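Local coordinates for protein uronate isomerase (Caulobacter crescentus, PDB 2Q01) that catalyses the isomerisation of D-glucuronate to D-fructuronate and of D-galacturonate to D-tagaturonate in uronate metabolism, at residues B[222-225]-B[229-232]; B[173-178]-B[211-216]; B[233-238]-B[293-298]; B[237-242]-B[302-307]; B[203-208]-B[273-278]. All blocks are in the same frame, centred on the assembly; numbering follows the deposited sequence.

Interaction 1. Residues B[222-225]-B[229-232]; sequences GQDV and KSYL
The CA atoms of Val225 and Tyr231 lie 4.4 Å apart and those of Asp224 and Ser230 5.7 Å, so loop 222-225 runs close against the first turn of helix 228-244. The polar link is the hydroxyl of Ser230, whose OG donates to the carbonyl O of Asp224 at 2.5 Å. That separation is very short, so its exact length stays doubtful. With OG between its own backbone N and carbonyl carbon (chi1 57°), Ser230 faces the loop, and Ser227 O competes for the same single proton. Gln223 also touches this serine: its CB rests 3.5 Å from Ser230 O, and its chain, bent at chi2 (-72°), brings OE1 to 3.6 Å from Ser230 CB, a touch and not a bond. Tyr231 meets the loop through the near part of its side chain, with CD1 3.5 Å from the O of Val225. Its far end leaves the contact, the OH being hydrogen-bonded to Val202 O and to His235 NE2. Val225 points its CB away from 229-232; its side chain packs on Phe214, Phe217 and Ala218 of helix 210-221 and, further along helix 228-244, on Ala234. The geometry is that of a short helix-loop-helix connection in a protein of the TIM-barrel clan, joining helices 210-221 and 228-244, with a serine near the start of the second helix tied to a carbonyl of the incoming loop.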
# COMPACT_ATOMS: atom_id res chain seq x y z
N GLY B 222 43.32 -12.30 13.49
CA GLY B 222 44.72 -12.65 13.29
C GLY B 222 45.05 -12.92 11.84
O GLY B 222 46.04 -13.60 11.54
N GLN B 223 44.23 -12.38 10.94
CA GLN B 223 44.32 -12.66 9.50
C GLN B 223 44.70 -11.44 8.68
O GLN B 223 44.49 -10.30 9.11
CB GLN B 223 42.98 -13.21 8.99
CG GLN B 223 42.60 -14.57 9.54
CD GLN B 223 43.45 -15.69 8.96
OE1 GLN B 223 43.57 -15.84 7.74
NE2 GLN B 223 44.03 -16.50 9.84
N ASP B 224 45.26 -11.69 7.49
CA ASP B 224 45.48 -10.63 6.50
C ASP B 224 44.13 -10.29 5.88
O ASP B 224 43.65 -10.95 4.96
CB ASP B 224 46.51 -11.04 5.44
CG ASP B 224 46.85 -9.90 4.47
OD1 ASP B 224 46.64 -8.72 4.82
OD2 ASP B 224 47.34 -10.20 3.36
N VAL B 225 43.54 -9.24 6.41
CA VAL B 225 42.16 -8.86 6.15
C VAL B 225 42.00 -8.05 4.85
O VAL B 225 40.91 -7.99 4.26
CB VAL B 225 41.60 -8.17 7.42
CG1 VAL B 225 40.96 -6.84 7.15
CG2 VAL B 225 40.68 -9.11 8.14
N LYS B 229 41.11 -14.14 0.04
CA LYS B 229 40.88 -15.47 0.61
C LYS B 229 41.04 -15.51 2.13
O LYS B 229 40.39 -16.31 2.80
CB LYS B 229 41.78 -16.51 -0.07
CG LYS B 229 41.12 -17.16 -1.30
CD LYS B 229 42.14 -17.82 -2.23
CE LYS B 229 42.75 -16.82 -3.21
NZ LYS B 229 43.82 -17.42 -4.04
N SER B 230 41.88 -14.62 2.66
CA SER B 230 42.07 -14.54 4.11
C SER B 230 41.14 -13.52 4.78
O SER B 230 41.07 -13.46 6.01
CB SER B 230 43.54 -14.29 4.46
OG SER B 230 44.03 -13.12 3.85
N TYR B 231 40.45 -12.71 3.98
CA TYR B 231 39.36 -11.86 4.46
C TYR B 231 38.16 -12.77 4.70
O TYR B 231 37.43 -12.63 5.69
CB TYR B 231 39.03 -10.78 3.43
CG TYR B 231 37.71 -10.05 3.62
CD1 TYR B 231 37.61 -8.97 4.50
CD2 TYR B 231 36.58 -10.43 2.91
CE1 TYR B 231 36.41 -8.29 4.66
CE2 TYR B 231 35.37 -9.77 3.08
CZ TYR B 231 35.29 -8.70 3.95
OH TYR B 231 34.10 -8.04 4.11
N LEU B 232 37.98 -13.72 3.79
CA LEU B 232 36.95 -14.74 3.92
C LEU B 232 37.23 -15.71 5.06
O LEU B 232 36.30 -16.11 5.77
CB LEU B 232 36.79 -15.50 2.60
CG LEU B 232 36.16 -14.74 1.43
CD1 LEU B 232 35.90 -15.70 0.28
CD2 LEU B 232 34.88 -14.04 1.85

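Interaction 2. Residues B[173-178]-B[211-216]; sequences GPHESL and PRAFER
His175 and Arg216 meet with their flat groups steeply inclined, ring and guanidinium planes 76° apart, where a type I beta turn from Gly173 to Glu176 faces helix 210-221. The turn belongs to the loop that follows strand 165-169 in this member of the TIM-barrel clan. The imidazole presents its edge: CD2 stands over one face of the guanidinium, 3.3 Å from Arg216 NH1. Its two faces are occupied as well. Ala213 CB lies over the ring centre, 4.3 Å from the centroid and 8° off the normal, a CH-pi contact; Glu176 CG lies above the opposite face, displaced toward the rim. His175 CB rests 3.4 Å from Ala213 O, and chi1 (59°) turns the ring so that Ala213 covers its face and CD2 meets Arg216. Arg216, bent at chi3, passes along the His175 carbonyl and ends with NH2 3.9 Å from Glu176 CA. With an alanine at Arg216, the CD2 edge of His175 would probably lose the flat group beneath it, and the turn its cover near Glu176. The Glu176 carboxylate bridges the ends of the turn, OE2 accepting from Gly173 N at 3.0 Å through its anti lone pair.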
# COMPACT_ATOMS: atom_id res chain seq x y z
N GLY B 173 29.55 -6.83 15.76
CA GLY B 173 30.32 -7.04 14.54
C GLY B 173 31.52 -7.93 14.77
O GLY B 173 31.88 -8.20 15.91
N PRO B 174 32.17 -8.39 13.68
CA PRO B 174 33.35 -9.27 13.72
C PRO B 174 34.59 -8.58 14.28
O PRO B 174 35.53 -9.25 14.70
CB PRO B 174 33.59 -9.63 12.25
CG PRO B 174 32.42 -9.13 11.50
CD PRO B 174 31.79 -8.05 12.30
N HIS B 175 34.57 -7.25 14.28
CA HIS B 175 35.66 -6.43 14.77
C HIS B 175 35.62 -6.17 16.28
O HIS B 175 36.64 -5.77 16.86
CB HIS B 175 35.72 -5.10 14.01
CG HIS B 175 34.47 -4.28 14.10
ND1 HIS B 175 33.35 -4.52 13.32
CD2 HIS B 175 34.16 -3.22 14.88
CE1 HIS B 175 32.41 -3.65 13.62
NE2 HIS B 175 32.87 -2.84 14.56
N GLU B 176 34.47 -6.39 16.92
CA GLU B 176 34.38 -6.23 18.39
C GLU B 176 34.51 -7.54 19.17
O GLU B 176 34.31 -8.62 18.60
CB GLU B 176 33.12 -5.45 18.81
CG GLU B 176 32.02 -5.39 17.76
CD GLU B 176 30.97 -4.34 18.08
OE1 GLU B 176 31.21 -3.49 18.97
OE2 GLU B 176 29.90 -4.35 17.44
N SER B 177 34.86 -7.43 20.45
CA SER B 177 35.09 -8.60 21.30
C SER B 177 33.81 -9.17 21.89
O SER B 177 32.83 -8.44 22.11
CB SER B 177 36.10 -8.30 22.41
OG SER B 177 35.53 -7.50 23.43
N LEU B 178 33.82 -10.47 22.15
CA LEU B 178 32.70 -11.15 22.79
C LEU B 178 33.01 -11.36 24.29
O LEU B 178 32.64 -12.38 24.90
CB LEU B 178 32.40 -12.46 22.07
CG LEU B 178 32.01 -12.30 20.60
CD1 LEU B 178 31.90 -13.64 19.93
CD2 LEU B 178 30.70 -11.52 20.47
N PRO B 211 37.40 1.85 7.68
CA PRO B 211 38.85 1.65 7.86
C PRO B 211 39.32 1.25 9.27
O PRO B 211 40.22 0.43 9.40
CB PRO B 211 39.45 3.00 7.45
CG PRO B 211 38.35 3.96 7.53
CD PRO B 211 37.13 3.20 7.14
N ARG B 212 38.70 1.83 10.30
CA ARG B 212 38.99 1.41 11.68
C ARG B 212 38.39 0.04 11.97
O ARG B 212 38.99 -0.75 12.70
CB ARG B 212 38.48 2.44 12.69
CG ARG B 212 39.14 2.34 14.06
CD ARG B 212 39.11 3.67 14.81
NE ARG B 212 39.89 4.72 14.14
CZ ARG B 212 40.26 5.87 14.70
NH1 ARG B 212 40.95 6.75 13.99
NH2 ARG B 212 39.95 6.14 15.96
N ALA B 213 37.23 -0.25 11.38
CA ALA B 213 36.58 -1.55 11.52
C ALA B 213 37.42 -2.68 10.93
O ALA B 213 37.57 -3.73 11.55
CB ALA B 213 35.20 -1.53 10.88
N PHE B 214 37.98 -2.45 9.74
CA PHE B 214 38.88 -3.40 9.07
C PHE B 214 40.16 -3.64 9.87
O PHE B 214 40.71 -4.74 9.85
CB PHE B 214 39.27 -2.88 7.69
CG PHE B 214 38.44 -3.43 6.57
CD1 PHE B 214 37.27 -2.80 6.16
CD2 PHE B 214 38.84 -4.58 5.90
CE1 PHE B 214 36.52 -3.31 5.12
CE2 PHE B 214 38.10 -5.10 4.87
CZ PHE B 214 36.94 -4.47 4.47
N GLU B 215 40.62 -2.59 10.55
CA GLU B 215 41.85 -2.62 11.31
C GLU B 215 41.72 -3.55 12.51
O GLU B 215 42.55 -4.44 12.71
CB GLU B 215 42.23 -1.21 11.76
CG GLU B 215 43.73 -0.96 11.87
CD GLU B 215 44.08 0.51 12.10
OE1 GLU B 215 45.16 0.94 11.63
OE2 GLU B 215 43.29 1.23 12.74
N ARG B 216 40.66 -3.36 13.30
CA ARG B 216 40.42 -4.22 14.47
C ARG B 216 39.80 -5.58 14.12
O ARG B 216 39.84 -6.49 14.94
CB ARG B 216 39.67 -3.49 15.59
CG ARG B 216 38.42 -2.74 15.20
CD ARG B 216 38.07 -1.68 16.23
NE ARG B 216 37.52 -2.26 17.46
CZ ARG B 216 36.28 -2.06 17.91
NH1 ARG B 216 35.44 -1.29 17.24
NH2 ARG B 216 35.89 -2.64 19.04

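Interaction 3. Residues B[233-238]-B[293-298]; sequences EAHRLR and TEMAKM
Met295 is the first residue of 293-298 to reach the other helix, using its methyl end. Its CG is anti to the carbonyl carbon (chi1 -66°) and the chain bends again at chi2 and chi3, carrying CE over one face of His235. CE stands 3.9 Å from the ring centroid, a CH-pi contact, and is nearest to His235 CG at 3.7 Å; the sulfur is more distant and oblique. That imidazole is bonded at ND1 by Tyr197 OH and also at NE2, which would limit its rotation. One turn later Met298 reaches across with an extended chain. Its CE lies 3.8 Å from His235 CB and its SD 3.9 Å from Arg236 CG, Met298 and Arg236 crossing at about a right angle. Cutting Met298 back to an alanine is likely to open a gap between the two helices, leaving His235 CB and Arg236 CG without this partner. Arg236 itself turns NH1 back to Glu233 OE2, 2.9 Å away, in a salt bridge within its helix. The segment axes approach to 11.2 Å with a crossing angle of -50°. Helix 281-302 also touches helix 343-349, through Thr293 and Ala296 on Leu345, and helix 210-221 lies against helix 228-244.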
# COMPACT_ATOMS: atom_id res chain seq x y z
N GLU B 233 38.50 -16.07 5.25
CA GLU B 233 38.91 -16.87 6.41
C GLU B 233 38.69 -16.15 7.73
O GLU B 233 38.33 -16.78 8.73
CB GLU B 233 40.38 -17.31 6.32
CG GLU B 233 40.56 -18.77 5.95
CD GLU B 233 39.88 -19.72 6.93
OE1 GLU B 233 40.13 -19.60 8.15
OE2 GLU B 233 39.11 -20.60 6.48
N ALA B 234 38.88 -14.83 7.73
CA ALA B 234 38.65 -14.00 8.90
C ALA B 234 37.17 -13.95 9.27
O ALA B 234 36.83 -13.85 10.45
CB ALA B 234 39.18 -12.61 8.67
N HIS B 235 36.29 -14.02 8.27
CA HIS B 235 34.85 -14.07 8.50
C HIS B 235 34.41 -15.42 9.06
O HIS B 235 33.53 -15.48 9.92
CB HIS B 235 34.08 -13.80 7.22
CG HIS B 235 33.81 -12.35 6.96
ND1 HIS B 235 32.98 -11.60 7.77
CD2 HIS B 235 34.21 -11.53 5.97
CE1 HIS B 235 32.91 -10.37 7.30
NE2 HIS B 235 33.64 -10.30 6.20
N ARG B 236 35.02 -16.49 8.57
CA ARG B 236 34.72 -17.84 9.03
C ARG B 236 35.14 -18.05 10.48
O ARG B 236 34.38 -18.60 11.28
CB ARG B 236 35.39 -18.89 8.15
CG ARG B 236 34.74 -19.07 6.80
CD ARG B 236 35.34 -20.25 6.05
NE ARG B 236 35.27 -20.02 4.61
CZ ARG B 236 36.29 -19.62 3.85
NH1 ARG B 236 37.49 -19.40 4.39
NH2 ARG B 236 36.11 -19.43 2.55
N LEU B 237 36.34 -17.58 10.82
CA LEU B 237 36.87 -17.68 12.18
C LEU B 237 36.07 -16.84 13.18
O LEU B 237 35.89 -17.25 14.32
CB LEU B 237 38.35 -17.28 12.22
CG LEU B 237 39.39 -18.19 11.54
CD1 LEU B 237 40.78 -17.65 11.79
CD2 LEU B 237 39.28 -19.65 11.99
N ARG B 238 35.61 -15.67 12.74
CA ARG B 238 34.80 -14.81 13.61
C ARG B 238 33.39 -15.35 13.79
O ARG B 238 32.85 -15.29 14.89
CB ARG B 238 34.78 -13.36 13.10
CG ARG B 238 36.10 -12.62 13.32
CD ARG B 238 36.58 -12.75 14.75
NE ARG B 238 35.85 -11.87 15.66
CZ ARG B 238 35.79 -12.04 16.97
NH1 ARG B 238 35.11 -11.18 17.72
NH2 ARG B 238 36.39 -13.08 17.54
N THR B 293 25.68 -13.23 -0.72
CA THR B 293 25.84 -14.60 -1.24
C THR B 293 26.97 -15.35 -0.53
O THR B 293 26.87 -16.54 -0.27
CB THR B 293 26.09 -14.57 -2.75
OG1 THR B 293 24.96 -13.97 -3.40
CG2 THR B 293 26.29 -15.98 -3.33
N GLU B 294 28.04 -14.62 -0.20
CA GLU B 294 29.20 -15.23 0.42
C GLU B 294 28.89 -15.68 1.84
O GLU B 294 29.34 -16.75 2.25
CB GLU B 294 30.39 -14.26 0.37
CG GLU B 294 31.73 -14.95 0.14
CD GLU B 294 31.86 -15.60 -1.23
OE1 GLU B 294 32.40 -16.73 -1.30
OE2 GLU B 294 31.45 -15.00 -2.24
N MET B 295 28.09 -14.89 2.56
CA MET B 295 27.65 -15.23 3.92
C MET B 295 26.71 -16.43 3.93
O MET B 295 26.67 -17.18 4.90
CB MET B 295 26.97 -14.04 4.61
CG MET B 295 27.84 -12.83 4.92
SD MET B 295 29.01 -13.02 6.26
CE MET B 295 30.54 -13.23 5.37
N ALA B 296 25.94 -16.58 2.85
CA ALA B 296 25.01 -17.68 2.69
C ALA B 296 25.74 -18.97 2.37
O ALA B 296 25.31 -20.05 2.79
CB ALA B 296 24.02 -17.37 1.60
N LYS B 297 26.84 -18.86 1.63
CA LYS B 297 27.73 -19.98 1.34
C LYS B 297 28.47 -20.48 2.59
O LYS B 297 28.81 -21.66 2.69
CB LYS B 297 28.75 -19.58 0.26
CG LYS B 297 28.17 -19.54 -1.15
CD LYS B 297 29.25 -19.52 -2.21
CE LYS B 297 29.61 -18.11 -2.62
NZ LYS B 297 30.65 -18.10 -3.68
N MET B 298 28.74 -19.57 3.53
CA MET B 298 29.33 -19.92 4.82
C MET B 298 28.28 -20.57 5.71
O MET B 298 28.59 -21.50 6.46
CB MET B 298 29.91 -18.69 5.52
CG MET B 298 31.26 -18.24 5.00
SD MET B 298 31.78 -16.68 5.74
CE MET B 298 32.93 -16.12 4.49

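Interaction 4. Residues B[237-242]-B[302-307]; sequences LRRQAF and DGLVMQ
Asp302 OD2 is gripped by two donors, NH2 of Arg239 at 2.9 Å and the backbone N of Leu304 at 3.2 Å. The first reaches the syn lone pair, on the side of the other carboxylate oxygen; the second comes from the anti side, somewhat out of the carboxylate plane. Asp302 OD1 takes the remaining bond of the pair, from Arg239 NE at 2.9 Å with an N-H...O angle of 162°, likewise by its syn lone pair. The arginine therefore holds the aspartate side-on through NE and one NH2, one nitrogen to each oxygen, in a two-bond salt bridge whose planes differ by only 15°. A bend at chi3 (72°) in Arg239 turns the NE side of the guanidinium to the carboxylate. The bond from Leu304 N makes an Asx turn of Asp302, just where helix 281-302 ends and the chain turns, through Gly303, into strand 305-308. In barrel terms the salt bridge ties the end of a helix that precedes one parallel strand to helix 228-244, which precedes its neighbour, strand 249-252. Leu304 supplies the apolar side of the arrangement. Its CD2 sits over the centre of one guanidinium face, 3.7 Å from Arg239 CZ, and its CB lies 3.5 Å from Arg239 NH2, while the two side chains run past each other in opposite directions. Together with the bonds at NE and NH2, this methyl group would limit rotation of the guanidinium. The side chain of Arg239 also touches Met295 and Met298, and its NH2 has a further partner in Ser299 OG.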
# COMPACT_ATOMS: atom_id res chain seq x y z
N LEU B 237 36.34 -17.58 10.82
CA LEU B 237 36.87 -17.68 12.18
C LEU B 237 36.07 -16.84 13.18
O LEU B 237 35.89 -17.25 14.32
CB LEU B 237 38.35 -17.28 12.22
CG LEU B 237 39.39 -18.19 11.54
CD1 LEU B 237 40.78 -17.65 11.79
CD2 LEU B 237 39.28 -19.65 11.99
N ARG B 238 35.61 -15.67 12.74
CA ARG B 238 34.80 -14.81 13.61
C ARG B 238 33.39 -15.35 13.79
O ARG B 238 32.85 -15.29 14.89
CB ARG B 238 34.78 -13.36 13.10
CG ARG B 238 36.10 -12.62 13.32
CD ARG B 238 36.58 -12.75 14.75
NE ARG B 238 35.85 -11.87 15.66
CZ ARG B 238 35.79 -12.04 16.97
NH1 ARG B 238 35.11 -11.18 17.72
NH2 ARG B 238 36.39 -13.08 17.54
N ARG B 239 32.82 -15.89 12.73
CA ARG B 239 31.52 -16.55 12.81
C ARG B 239 31.54 -17.73 13.78
O ARG B 239 30.60 -17.90 14.56
CB ARG B 239 31.05 -17.00 11.43
CG ARG B 239 30.37 -15.90 10.65
CD ARG B 239 30.32 -16.22 9.17
NE ARG B 239 29.35 -17.27 8.88
CZ ARG B 239 28.14 -17.05 8.37
NH1 ARG B 239 27.74 -15.82 8.08
NH2 ARG B 239 27.33 -18.07 8.13
N GLN B 240 32.61 -18.52 13.73
CA GLN B 240 32.82 -19.63 14.64
C GLN B 240 32.87 -19.18 16.10
O GLN B 240 32.26 -19.81 16.96
CB GLN B 240 34.11 -20.40 14.29
CG GLN B 240 34.24 -21.76 14.97
CD GLN B 240 32.99 -22.61 14.85
OE1 GLN B 240 32.54 -22.92 13.74
NE2 GLN B 240 32.42 -22.99 15.98
N ALA B 241 33.57 -18.07 16.35
CA ALA B 241 33.65 -17.45 17.67
C ALA B 241 32.28 -16.99 18.19
O ALA B 241 32.03 -17.02 19.39
CB ALA B 241 34.62 -16.28 17.65
N PHE B 242 31.42 -16.56 17.28
CA PHE B 242 30.06 -16.12 17.62
C PHE B 242 29.18 -17.32 17.96
O PHE B 242 28.41 -17.27 18.92
CB PHE B 242 29.45 -15.31 16.48
CG PHE B 242 29.81 -13.85 16.50
CD1 PHE B 242 31.12 -13.42 16.29
CD2 PHE B 242 28.83 -12.88 16.68
CE1 PHE B 242 31.45 -12.07 16.29
CE2 PHE B 242 29.15 -11.52 16.69
CZ PHE B 242 30.46 -11.12 16.49
N ASP B 302 28.28 -23.61 8.48
CA ASP B 302 28.16 -23.37 9.93
C ASP B 302 26.74 -23.22 10.49
O ASP B 302 26.56 -23.15 11.71
CB ASP B 302 29.09 -22.23 10.40
CG ASP B 302 28.72 -20.85 9.83
OD1 ASP B 302 29.63 -19.99 9.77
OD2 ASP B 302 27.55 -20.60 9.45
N GLY B 303 25.75 -23.17 9.61
CA GLY B 303 24.35 -23.18 10.02
C GLY B 303 23.81 -21.90 10.64
O GLY B 303 22.81 -21.93 11.36
N LEU B 304 24.47 -20.78 10.37
CA LEU B 304 23.98 -19.47 10.79
C LEU B 304 22.78 -19.01 9.97
O LEU B 304 22.87 -18.90 8.75
CB LEU B 304 25.09 -18.43 10.73
CG LEU B 304 25.51 -17.75 12.04
CD1 LEU B 304 25.54 -18.72 13.19
CD2 LEU B 304 26.85 -17.07 11.87
N VAL B 305 21.67 -18.76 10.65
CA VAL B 305 20.46 -18.25 10.02
C VAL B 305 20.67 -16.79 9.61
O VAL B 305 21.12 -15.97 10.40
CB VAL B 305 19.24 -18.39 10.96
CG1 VAL B 305 18.07 -17.62 10.43
CG2 VAL B 305 18.86 -19.86 11.12
N MET B 306 20.35 -16.48 8.37
CA MET B 306 20.73 -15.21 7.79
C MET B 306 19.57 -14.23 7.75
O MET B 306 18.60 -14.44 7.03
CB MET B 306 21.26 -15.47 6.39
CG MET B 306 22.12 -14.40 5.82
SD MET B 306 22.76 -15.02 4.26
CE MET B 306 22.29 -13.65 3.22
N GLN B 307 19.67 -13.14 8.51
CA GLN B 307 18.64 -12.10 8.48
C GLN B 307 19.03 -10.94 7.58
O GLN B 307 20.06 -10.31 7.78
CB GLN B 307 18.34 -11.58 9.88
CG GLN B 307 18.05 -12.64 10.92
CD GLN B 307 17.94 -12.06 12.31
OE1 GLN B 307 18.92 -12.00 13.05
NE2 GLN B 307 16.74 -11.60 12.67

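Interaction 5. Residues B[203-208]-B[273-278]; sequences IDFEDE and SLVKGD
Phe205 and Leu274 each place CG anti to the carbonyl carbon, with chi1 of -82° and -64°, and these torsions lay the aromatic ring against the side chain of the leucine. The contact joins a loop of the barrel, between strand 192-194 and helix 210-221, to the last turn of helix 264-276, which closes in a Schellman motif. The evidence for face packing is direct: Leu274 CB lies 3.6 Å from the centroid of the Phe205 ring and 6° off its normal, a CH-pi contact over the middle of the ring. Leu274 CD1 extends the cover toward one side, 3.7 Å from Phe205 CD1. On the same face, toward the CE2 edge, Leu274 O lies 3.8 Å from Phe205 CE2. Val275 adds a smaller touch through CG2, 4.1 Å from Phe205 CZ, although its CB points away from the loop. The ring is also met edge-to-face by Phe287 of helix 281-302 and lies against Phe214, so the leucine is one wall of an aromatic cluster. In the loop, an Asx turn forms where the backbone N of Glu206 donates to Asp204 OD2 at 3.0 Å, from well above the carboxylate plane; the same oxygen is salt-bridged to Arg288, a residue of helix 281-302. In the helix, Gly277 has positive phi and is the C-prime residue of the Schellman motif, which is completed by Asp278 N donating to Ser273 O at 3.0 Å.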
# COMPACT_ATOMS: atom_id res chain seq x y z
N ILE B 203 32.00 -4.76 5.48
CA ILE B 203 31.43 -5.12 4.18
C ILE B 203 31.08 -3.86 3.38
O ILE B 203 31.32 -3.80 2.17
CB ILE B 203 30.21 -6.07 4.33
CG1 ILE B 203 30.68 -7.42 4.90
CG2 ILE B 203 29.47 -6.24 2.99
CD1 ILE B 203 29.67 -8.55 4.83
N ASP B 204 30.53 -2.85 4.06
CA ASP B 204 30.22 -1.58 3.42
C ASP B 204 31.45 -0.69 3.39
O ASP B 204 31.88 -0.19 4.43
CB ASP B 204 29.06 -0.88 4.13
CG ASP B 204 28.43 0.23 3.29
OD1 ASP B 204 27.44 0.84 3.76
OD2 ASP B 204 28.91 0.50 2.17
N PHE B 205 32.00 -0.49 2.19
CA PHE B 205 33.13 0.42 1.99
C PHE B 205 32.71 1.91 2.00
O PHE B 205 33.56 2.79 2.14
CB PHE B 205 33.88 0.08 0.70
CG PHE B 205 34.87 -1.05 0.83
CD1 PHE B 205 34.50 -2.35 0.53
CD2 PHE B 205 36.17 -0.81 1.25
CE1 PHE B 205 35.41 -3.41 0.64
CE2 PHE B 205 37.09 -1.86 1.37
CZ PHE B 205 36.70 -3.16 1.06
N GLU B 206 31.41 2.17 1.85
CA GLU B 206 30.87 3.53 1.94
C GLU B 206 30.58 3.94 3.39
O GLU B 206 30.21 5.09 3.65
CB GLU B 206 29.61 3.68 1.09
CG GLU B 206 29.87 3.82 -0.40
CD GLU B 206 28.59 3.84 -1.22
OE1 GLU B 206 27.85 2.83 -1.21
OE2 GLU B 206 28.34 4.87 -1.89
N ASP B 207 30.72 3.00 4.32
CA ASP B 207 30.60 3.27 5.75
C ASP B 207 31.83 4.06 6.16
O ASP B 207 32.95 3.68 5.81
CB ASP B 207 30.51 1.96 6.53
CG ASP B 207 29.75 2.09 7.84
OD1 ASP B 207 29.95 3.09 8.56
OD2 ASP B 207 28.96 1.17 8.15
N GLU B 208 31.64 5.15 6.89
CA GLU B 208 32.75 6.04 7.25
C GLU B 208 33.69 5.43 8.29
O GLU B 208 34.88 5.75 8.32
CB GLU B 208 32.25 7.43 7.70
CG GLU B 208 31.60 7.52 9.09
CD GLU B 208 30.15 7.04 9.12
OE1 GLU B 208 29.52 6.91 8.05
OE2 GLU B 208 29.64 6.80 10.24
N SER B 273 39.93 -3.63 -5.86
CA SER B 273 39.64 -2.25 -6.26
C SER B 273 39.22 -1.39 -5.08
O SER B 273 39.62 -0.23 -4.99
CB SER B 273 38.52 -2.22 -7.30
OG SER B 273 38.78 -3.09 -8.38
N LEU B 274 38.42 -1.96 -4.19
CA LEU B 274 37.86 -1.21 -3.07
C LEU B 274 38.88 -1.02 -1.96
O LEU B 274 38.97 0.06 -1.37
CB LEU B 274 36.59 -1.88 -2.54
CG LEU B 274 35.42 -1.94 -3.52
CD1 LEU B 274 34.49 -3.05 -3.15
CD2 LEU B 274 34.65 -0.64 -3.56
N VAL B 275 39.65 -2.07 -1.69
CA VAL B 275 40.80 -2.02 -0.76
C VAL B 275 41.85 -0.98 -1.18
O VAL B 275 42.36 -0.24 -0.33
CB VAL B 275 41.43 -3.44 -0.58
CG1 VAL B 275 42.77 -3.37 0.13
CG2 VAL B 275 40.50 -4.33 0.20
N LYS B 276 42.13 -0.92 -2.48
CA LYS B 276 42.97 0.13 -3.09
C LYS B 276 42.45 1.55 -2.81
O LYS B 276 43.24 2.47 -2.58
CB LYS B 276 43.06 -0.06 -4.61
CG LYS B 276 44.16 -1.01 -5.08
CD LYS B 276 45.28 -0.26 -5.78
CE LYS B 276 46.13 -1.19 -6.64
NZ LYS B 276 47.08 -0.45 -7.53
N GLY B 277 41.13 1.72 -2.83
CA GLY B 277 40.50 3.00 -2.52
C GLY B 277 39.63 3.54 -3.64
O GLY B 277 39.21 4.70 -3.59
N ASP B 278 39.36 2.71 -4.65
CA ASP B 278 38.50 3.09 -5.77
C ASP B 278 37.04 2.75 -5.46
O ASP B 278 36.38 1.99 -6.19
CB ASP B 278 38.99 2.42 -7.06
CG ASP B 278 40.46 2.73 -7.36
OD1 ASP B 278 40.92 3.86 -7.09
OD2 ASP B 278 41.17 1.83 -7.87

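From the N terminus, interaction 2 opens first and closes when helix 210-221 returns to the loop after strand 165-169. Interaction 5 opens at 203-208, before interaction 2 has closed, so the two cross; it closes far later, at the end of helix 264-276. Interaction 1 falls wholly within that span and closes the short loop between helices 210-221 and 228-244. Interactions 3 and 4 start from overlapping parts of helix 228-244, both cross interaction 5, and close in succession on helix 281-302 and the turn into strand 305-308. Phe214 touches Val225, Tyr231 and Phe205, joining interactions 1, 2 and 5, while Arg238 NE reaches Pro174 O, linking interactions 3 and 4 to interaction 2.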